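Local coordinates for outer membrane protein (Bartonella henselae, PDB 2FI9) that is of unknown function but belongs to the DUF498/DUF598 family of uncharacterised proteins, at residues 108-111 with 112-116. Sequence-based numbering, arbitrary orientation.
Sequences RTFN and VLLAE
Four consecutive i to i+4 backbone hydrogen bonds join 108-111 to 112-116 as the last turns of the alpha-helix 103-115, running from Val112 N to Arg108 O at 3.2 Å through to Ala115 N to Asn111 O at 3.0 Å. The shortest, Leu114 N to Phe110 O at 2.8 Å, has an N-H...O angle of 159°. Glu116 closes the run: its N still bonds to Val112 O, yet its own backbone leaves helical values.

Phe110 and Leu114, one turn apart, lie side by side and point the same way. The Phe110 ring stands anti to the backbone N (chi1 176°), and Leu114 adopts the same first rotamer; CB of Leu114 sits over one face of the ring, while its CD2 meets Phe110 CE2 at 3.9 Å. Thr109 and Leu113 pair likewise, methyl to methyl, with CG2 of Thr109 4.0 Å from Leu113 CD1. One torsion of Thr109 (chi1 -55°) places both its branches: CG2 anti to the backbone N, on the Leu113 side, and OG1 beside that N, where it hydrogen-bonds to Ala105 O. Asn111 OD1 accepts a bond from Ile18 N.

Leu73 of strand 71-75 touches Thr109, Phe110 and Leu113, and Val120 of strand 120-124 touches Phe110 and Leu113, so this helical face packs on the mixed sheet. The chemistry is therefore divided: the carbonyls of Arg108 to Asn111 accept from the N-H groups of Val112 to Ala115, the side chains of Thr109, Phe110 and Leu113 meet the strands while Leu114 rests against Arg15, and the Asn111 amide ties its flank to the start of strand 18-22.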
loop_
_atom_site.group_PDB
_atom_site.type_symbol
_atom_site.label_atom_id
_atom_site.label_comp_id
_atom_site.label_asym_id
_atom_site.label_seq_id
_atom_site.Cartn_x
_atom_site.Cartn_y
_atom_site.Cartn_z
ATOM N N ARG A 108 6.540 1.400 7.911
ATOM C CA ARG A 108 6.786 2.212 9.096
ATOM C C ARG A 108 6.042 3.529 9.014
ATOM O O ARG A 108 5.469 3.970 10.008
ATOM C CB ARG A 108 8.280 2.456 9.286
ATOM C CG ARG A 108 9.030 1.212 9.725
ATOM C CD ARG A 108 10.497 1.510 9.983
ATOM N NE ARG A 108 11.237 1.852 8.762
ATOM C CZ ARG A 108 11.897 0.975 8.004
ATOM N NH1 ARG A 108 11.907 -0.317 8.317
ATOM N NH2 ARG A 108 12.549 1.393 6.931
ATOM N N THR A 109 6.012 4.111 7.814
ATOM C CA THR A 109 5.331 5.376 7.547
ATOM C C THR A 109 3.820 5.207 7.589
ATOM O O THR A 109 3.126 6.047 8.162
ATOM C CB THR A 109 5.727 5.993 6.171
ATOM O OG1 THR A 109 7.148 6.136 6.082
ATOM C CG2 THR A 109 5.099 7.357 5.993
ATOM N N PHE A 110 3.313 4.139 6.965
ATOM C CA PHE A 110 1.889 3.794 7.069
ATOM C C PHE A 110 1.424 3.694 8.524
ATOM O O PHE A 110 0.394 4.261 8.889
ATOM C CB PHE A 110 1.575 2.480 6.355
ATOM C CG PHE A 110 0.140 2.041 6.507
ATOM C CD1 PHE A 110 -0.873 2.679 5.792
ATOM C CD2 PHE A 110 -0.209 1.012 7.396
ATOM C CE1 PHE A 110 -2.204 2.291 5.929
ATOM C CE2 PHE A 110 -1.567 0.608 7.543
ATOM C CZ PHE A 110 -2.560 1.248 6.814
ATOM N N ASN A 111 2.177 2.961 9.343
ATOM C CA ASN A 111 1.806 2.763 10.741
ATOM C C ASN A 111 1.682 4.089 11.471
ATOM O O ASN A 111 0.712 4.311 12.200
ATOM C CB ASN A 111 2.807 1.843 11.448
ATOM C CG ASN A 111 2.660 0.391 11.029
ATOM O OD1 ASN A 111 1.699 0.019 10.357
ATOM N ND2 ASN A 111 3.601 -0.442 11.450
ATOM N N VAL A 112 2.657 4.974 11.241
ATOM C CA VAL A 112 2.708 6.260 11.919
ATOM C C VAL A 112 1.510 7.120 11.507
ATOM O O VAL A 112 0.780 7.628 12.369
ATOM C CB VAL A 112 4.057 6.989 11.652
ATOM C CG1 VAL A 112 3.937 8.482 11.944
ATOM C CG2 VAL A 112 5.177 6.361 12.496
ATOM N N LEU A 113 1.284 7.242 10.203
ATOM C CA LEU A 113 0.174 8.037 9.691
ATOM C C LEU A 113 -1.189 7.465 10.079
ATOM O O LEU A 113 -2.137 8.220 10.359
ATOM C CB LEU A 113 0.267 8.185 8.173
ATOM C CG LEU A 113 1.460 8.971 7.625
ATOM C CD1 LEU A 113 1.446 8.871 6.124
ATOM C CD2 LEU A 113 1.387 10.427 8.060
ATOM N N LEU A 114 -1.288 6.138 10.097
ATOM C CA LEU A 114 -2.508 5.472 10.569
ATOM C C LEU A 114 -2.837 5.846 12.026
ATOM O O LEU A 114 -3.982 6.181 12.359
ATOM C CB LEU A 114 -2.393 3.950 10.405
ATOM C CG LEU A 114 -3.671 3.189 10.767
ATOM C CD1 LEU A 114 -4.814 3.559 9.811
ATOM C CD2 LEU A 114 -3.395 1.700 10.754
ATOM N N ALA A 115 -1.814 5.812 12.878
ATOM C CA ALA A 115 -1.934 6.191 14.286
ATOM C C ALA A 115 -2.359 7.652 14.472
ATOM O O ALA A 115 -2.978 8.003 15.479
ATOM C CB ALA A 115 -0.618 5.925 15.019
ATOM N N GLU A 116 -2.005 8.496 13.508
ATOM C CA GLU A 116 -2.392 9.905 13.511
ATOM C C GLU A 116 -3.786 10.141 12.907
ATOM O O GLU A 116 -4.191 11.290 12.731
ATOM C CB GLU A 116 -1.372 10.726 12.711
ATOM C CG GLU A 116 -0.063 11.015 13.409
ATOM C CD GLU A 116 0.945 11.723 12.497
ATOM O OE1 GLU A 116 0.570 12.234 11.396
ATOM O OE2 GLU A 116 2.132 11.755 12.894
#